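NEQ011 (Nanoarchaeum equitans Kin4-M, PDB 6GQ8) probably reduces superoxide to hydrogen peroxide at a mononuclear iron centre held by four histidines and one cysteine. Local coordinates at residues H10-E15 / W103-E108; I43-L48 / I92-C97. One frame throughout, in Å; residues are numbered along the deposited sequence.

How the interactions relate
From the N terminus, the chain first passes through strand 2-3, then enters segment 10-15 at the iron ligand H10, and continues into the first strand of the three-stranded sheet. Interaction 1 closes the wider loop, bringing this segment against 103-108 in the last strand of the other sheet. Nested inside that loop, interaction 2 joins 43-48 to 92-97 as antiparallel neighbours within the five-stranded sheet. The consecutive strands 89-97 and 101-108 bring the two contacts together, W103 O receiving a probable hydrogen bond from S95 N at 2.9 Å. Interaction 1 thus ties sheet to sheet, interaction 2 strand to strand, and each supplies one iron ligand, H10 and C97 respectively.

Interaction 1: residues H10-E15 / W103-E108; sequences HSPIIE and WKTEKE. With FE (Fe (III) ion), chain E.
H10 binds the iron through NE2 at 2.2 Å, in a site completed by H35, H41, C97 and H100. Behind the metal bond, its CB sits over one face of the W103 indole, 3.3 Å from CE2 and only 9° off the normal of the five-membered ring, a close CH-pi contact. The imidazole continues past the indole almost parallel to it, but the two rings are slid apart and barely overlap. The other ring nitrogen of H10, ND1, hydrogen-bonds to N7 OD1, so rotation of the imidazole is fixed from both ends. W103 in turn makes a weak hydrogen bond from NE1 to H100 O, touching a second ligand through its backbone. An alanine in place of W103 would remove both the indole face under H10 and this N-H, and would probably leave the two ligands less firmly positioned.

Further out, S11 OG hydrogen-bonds to N7 N and shares a water with K104 O, which accepts from that water at 2.7 Å. P12 lays CD against W103 CB at 4.1 Å. T105 turns OG1 back beside its own backbone N (chi1 -65°) and donates a weak hydrogen bond to P12 O at 3.1 Å. The I14 side chain then slides past T105, its CD1 ending 3.5 Å from T105 O, while K107 lays CD 3.3 Å from I14 O at the exposed end. The two strands run nearly parallel, 18° apart with axes 6.8 Å from each other, and belong to different sheets. Two sheets facing each other in this way form an immunoglobulin-like beta sandwich, which in superoxide reductases carries the Fe(His)4Cys site at one end.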
# COMPACT_ATOMS: atom_id res chain seq x y z
N HIS A 10 -9.07 -19.37 -2.56
CA HIS A 10 -8.85 -17.99 -2.95
C HIS A 10 -9.84 -16.99 -2.37
O HIS A 10 -9.52 -15.80 -2.29
CB HIS A 10 -8.88 -17.85 -4.48
CG HIS A 10 -7.79 -18.59 -5.19
ND1 HIS A 10 -7.99 -19.84 -5.76
CD2 HIS A 10 -6.50 -18.27 -5.44
CE1 HIS A 10 -6.86 -20.25 -6.31
NE2 HIS A 10 -5.94 -19.31 -6.13
N SER A 11 -11.03 -17.43 -1.96
CA SER A 11 -12.05 -16.49 -1.50
C SER A 11 -11.66 -15.91 -0.14
O SER A 11 -11.34 -16.66 0.78
CB SER A 11 -13.41 -17.17 -1.41
OG SER A 11 -13.92 -17.47 -2.69
N PRO A 12 -11.67 -14.58 0.02
CA PRO A 12 -11.39 -13.97 1.33
C PRO A 12 -12.60 -14.08 2.25
O PRO A 12 -13.60 -13.39 2.06
CB PRO A 12 -11.06 -12.52 0.97
CG PRO A 12 -11.82 -12.26 -0.29
CD PRO A 12 -11.85 -13.57 -1.04
N ILE A 13 -12.50 -14.94 3.25
CA ILE A 13 -13.62 -15.19 4.16
C ILE A 13 -13.66 -14.08 5.21
O ILE A 13 -12.64 -13.77 5.83
CB ILE A 13 -13.50 -16.57 4.81
CG1 ILE A 13 -13.51 -17.67 3.74
CG2 ILE A 13 -14.63 -16.79 5.81
CD1 ILE A 13 -14.70 -17.60 2.81
N ILE A 14 -14.84 -13.51 5.41
CA ILE A 14 -15.04 -12.40 6.35
C ILE A 14 -15.75 -12.92 7.59
O ILE A 14 -16.77 -13.61 7.48
CB ILE A 14 -15.84 -11.26 5.70
CG1 ILE A 14 -15.18 -10.79 4.41
CG2 ILE A 14 -16.01 -10.10 6.68
CD1 ILE A 14 -16.07 -9.91 3.56
N GLU A 15 -15.22 -12.58 8.76
CA GLU A 15 -15.90 -12.80 10.03
C GLU A 15 -16.01 -11.48 10.78
O GLU A 15 -15.07 -10.67 10.78
CB GLU A 15 -15.18 -13.83 10.90
CG GLU A 15 -15.20 -15.24 10.35
CD GLU A 15 -14.64 -16.25 11.33
OE1 GLU A 15 -14.09 -15.83 12.38
OE2 GLU A 15 -14.76 -17.46 11.06
N TRP A 103 -10.34 -11.90 -6.27
CA TRP A 103 -11.49 -12.61 -5.73
C TRP A 103 -12.22 -11.71 -4.73
O TRP A 103 -11.58 -10.99 -3.96
CB TRP A 103 -11.07 -13.92 -5.04
CG TRP A 103 -10.35 -14.86 -5.96
CD1 TRP A 103 -9.03 -14.81 -6.32
CD2 TRP A 103 -10.90 -16.01 -6.61
NE1 TRP A 103 -8.74 -15.85 -7.17
CE2 TRP A 103 -9.87 -16.60 -7.36
CE3 TRP A 103 -12.17 -16.59 -6.63
CZ2 TRP A 103 -10.07 -17.75 -8.12
CZ3 TRP A 103 -12.37 -17.73 -7.39
CH2 TRP A 103 -11.32 -18.30 -8.12
N LYS A 104 -13.55 -11.76 -4.75
CA LYS A 104 -14.39 -10.88 -3.95
C LYS A 104 -15.32 -11.70 -3.06
O LYS A 104 -15.81 -12.76 -3.46
CB LYS A 104 -15.23 -9.96 -4.84
CG LYS A 104 -16.04 -8.93 -4.07
CD LYS A 104 -16.84 -8.02 -4.99
CE LYS A 104 -18.13 -8.70 -5.42
NZ LYS A 104 -19.11 -7.75 -6.03
N THR A 105 -15.56 -11.18 -1.86
CA THR A 105 -16.55 -11.72 -0.94
C THR A 105 -17.30 -10.57 -0.29
O THR A 105 -16.70 -9.56 0.09
CB THR A 105 -15.90 -12.60 0.14
OG1 THR A 105 -15.31 -13.76 -0.46
CG2 THR A 105 -16.92 -13.04 1.18
N GLU A 106 -18.62 -10.72 -0.16
CA GLU A 106 -19.47 -9.74 0.49
C GLU A 106 -20.12 -10.37 1.71
O GLU A 106 -20.48 -11.55 1.69
CB GLU A 106 -20.54 -9.20 -0.47
CG GLU A 106 -19.98 -8.46 -1.67
CD GLU A 106 -21.06 -8.05 -2.66
OE1 GLU A 106 -22.25 -8.31 -2.39
OE2 GLU A 106 -20.71 -7.47 -3.71
N LYS A 107 -20.27 -9.58 2.77
CA LYS A 107 -20.95 -10.04 3.98
C LYS A 107 -21.78 -8.90 4.54
O LYS A 107 -21.27 -7.80 4.76
CB LYS A 107 -19.94 -10.53 5.02
CG LYS A 107 -20.56 -11.28 6.18
CD LYS A 107 -19.48 -11.79 7.12
CE LYS A 107 -20.05 -12.77 8.14
NZ LYS A 107 -20.68 -13.93 7.46
N GLU A 108 -23.06 -9.17 4.78
CA GLU A 108 -23.94 -8.16 5.36
C GLU A 108 -23.53 -7.83 6.79
O GLU A 108 -23.23 -8.73 7.58
CB GLU A 108 -25.39 -8.63 5.32
CG GLU A 108 -26.40 -7.51 5.16
CD GLU A 108 -26.29 -6.82 3.81
OE1 GLU A 108 -26.49 -5.59 3.75
OE2 GLU A 108 -25.99 -7.51 2.81
FE FE E . -3.72 -19.14 -6.40
O HOH W 1 -14.55 -15.10 -4.12

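Interaction 2: residues I43-L48 / I92-C97. With FE (Fe (III) ion), chain E.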
# COMPACT_ATOMS: atom_id res chain seq x y z
N ILE A 43 -0.89 -15.28 -1.88
CA ILE A 43 -1.89 -14.24 -1.67
C ILE A 43 -1.15 -12.98 -1.23
O ILE A 43 -0.50 -12.98 -0.18
CB ILE A 43 -2.93 -14.66 -0.63
CG1 ILE A 43 -3.56 -16.01 -1.00
CG2 ILE A 43 -4.01 -13.59 -0.49
CD1 ILE A 43 -4.31 -16.02 -2.31
N GLN A 44 -1.23 -11.93 -2.03
CA GLN A 44 -0.40 -10.75 -1.82
C GLN A 44 -1.06 -9.72 -0.92
O GLN A 44 -0.39 -9.13 -0.07
CB GLN A 44 -0.04 -10.12 -3.16
CG GLN A 44 1.16 -9.18 -3.11
CD GLN A 44 1.62 -8.76 -4.49
OE1 GLN A 44 1.03 -7.86 -5.10
NE2 GLN A 44 2.66 -9.41 -5.00
N TRP A 45 -2.36 -9.48 -1.08
CA TRP A 45 -3.01 -8.42 -0.32
C TRP A 45 -4.51 -8.64 -0.27
O TRP A 45 -5.07 -9.44 -1.03
CB TRP A 45 -2.69 -7.03 -0.90
CG TRP A 45 -2.99 -6.88 -2.37
CD1 TRP A 45 -2.09 -6.99 -3.41
CD2 TRP A 45 -4.25 -6.59 -2.97
NE1 TRP A 45 -2.73 -6.78 -4.60
CE2 TRP A 45 -4.06 -6.52 -4.36
CE3 TRP A 45 -5.54 -6.35 -2.45
CZ2 TRP A 45 -5.10 -6.24 -5.25
CZ3 TRP A 45 -6.57 -6.08 -3.34
CH2 TRP A 45 -6.34 -6.03 -4.72
N VAL A 46 -5.16 -7.92 0.63
CA VAL A 46 -6.62 -7.88 0.73
C VAL A 46 -7.05 -6.44 0.97
O VAL A 46 -6.48 -5.75 1.82
CB VAL A 46 -7.14 -8.81 1.84
CG1 VAL A 46 -6.40 -8.57 3.14
CG2 VAL A 46 -8.64 -8.61 2.04
N ASP A 47 -8.04 -5.99 0.21
CA ASP A 47 -8.69 -4.71 0.44
C ASP A 47 -10.05 -4.95 1.09
O ASP A 47 -10.78 -5.86 0.69
CB ASP A 47 -8.88 -3.93 -0.86
CG ASP A 47 -7.65 -3.12 -1.24
OD1 ASP A 47 -6.93 -2.67 -0.34
OD2 ASP A 47 -7.42 -2.92 -2.46
N LEU A 48 -10.38 -4.14 2.09
CA LEU A 48 -11.65 -4.25 2.80
C LEU A 48 -12.43 -2.96 2.62
O LEU A 48 -11.93 -1.88 2.95
CB LEU A 48 -11.44 -4.54 4.29
CG LEU A 48 -12.70 -4.60 5.15
CD1 LEU A 48 -13.55 -5.81 4.80
CD2 LEU A 48 -12.35 -4.59 6.62
N ILE A 92 -17.05 -5.70 2.02
CA ILE A 92 -16.56 -6.25 0.76
C ILE A 92 -15.06 -6.47 0.91
O ILE A 92 -14.31 -5.53 1.20
CB ILE A 92 -16.86 -5.33 -0.43
CG1 ILE A 92 -18.36 -5.07 -0.54
CG2 ILE A 92 -16.33 -5.94 -1.72
CD1 ILE A 92 -18.74 -4.02 -1.56
N ALA A 93 -14.63 -7.72 0.73
CA ALA A 93 -13.22 -8.07 0.77
C ALA A 93 -12.77 -8.45 -0.62
O ALA A 93 -13.44 -9.24 -1.30
CB ALA A 93 -12.96 -9.22 1.75
N ILE A 94 -11.64 -7.90 -1.05
CA ILE A 94 -11.04 -8.20 -2.34
C ILE A 94 -9.61 -8.66 -2.08
O ILE A 94 -8.83 -7.94 -1.45
CB ILE A 94 -11.05 -6.97 -3.27
CG1 ILE A 94 -12.49 -6.54 -3.56
CG2 ILE A 94 -10.30 -7.27 -4.57
CD1 ILE A 94 -12.59 -5.39 -4.55
N SER A 95 -9.28 -9.86 -2.55
CA SER A 95 -7.96 -10.43 -2.36
C SER A 95 -7.34 -10.73 -3.71
O SER A 95 -8.04 -10.95 -4.71
CB SER A 95 -8.03 -11.71 -1.52
OG SER A 95 -8.81 -12.69 -2.17
N TYR A 96 -6.00 -10.75 -3.74
CA TYR A 96 -5.26 -10.93 -4.98
C TYR A 96 -4.28 -12.08 -4.84
O TYR A 96 -3.49 -12.12 -3.89
CB TYR A 96 -4.50 -9.65 -5.36
CG TYR A 96 -3.57 -9.82 -6.55
CD1 TYR A 96 -4.08 -9.97 -7.83
CD2 TYR A 96 -2.20 -9.81 -6.39
CE1 TYR A 96 -3.24 -10.12 -8.92
CE2 TYR A 96 -1.35 -9.96 -7.47
CZ TYR A 96 -1.88 -10.12 -8.74
OH TYR A 96 -1.04 -10.27 -9.82
N CYS A 97 -4.34 -13.01 -5.79
CA CYS A 97 -3.36 -14.08 -5.91
C CYS A 97 -2.49 -13.81 -7.13
O CYS A 97 -2.99 -13.39 -8.17
CB CYS A 97 -4.05 -15.44 -6.05
SG CYS A 97 -2.95 -16.79 -6.52
FE FE E . -3.72 -19.14 -6.40
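I92 O accepts a CA-H contact from L48, and A93 lies on the sandwich-facing side, its CB near V46 CG2 and packed on P12 and I14. I94 forms a hydrogen-bonded pair with D47: D47 N reaches I94 O at 2.7 Å, and I94 N reaches D47 O at 2.8 Å. On the other face, I94 CG2 lies alongside the indole of W45, 4.1 Å from CZ3. S95 is the non-hydrogen-bonded partner of V46, and its OG makes a weak hydrogen bond to H10 O.

At Y96 a classic beta bulge sets Q44 and W45 opposite a single residue. Q44 N donates to Y96 O at 2.9 Å, nearly along the C=O axis, while Y96 N bonds to W45 O at 3.2 Å; W45 N is buried without a partner. W45, its CG in the crowded position between N and C (chi1 54°), spreads its indole so that Y96 CB lies over one face, 3.3 Å from CE2. Q44 CB meets the Y96 ring at its edge. H59 of the second subunit hydrogen-bonds to W45 NE1 and, through its backbone N, to Y96 OH.

C97 extends SG anti to its backbone N (chi1 169°), and C97 SG binds FE at 2.5 Å. I43 CD1 packs 3.8 Å from C97 CB. Bound as a thiolate, the sulfur would probably donate electron density to the iron.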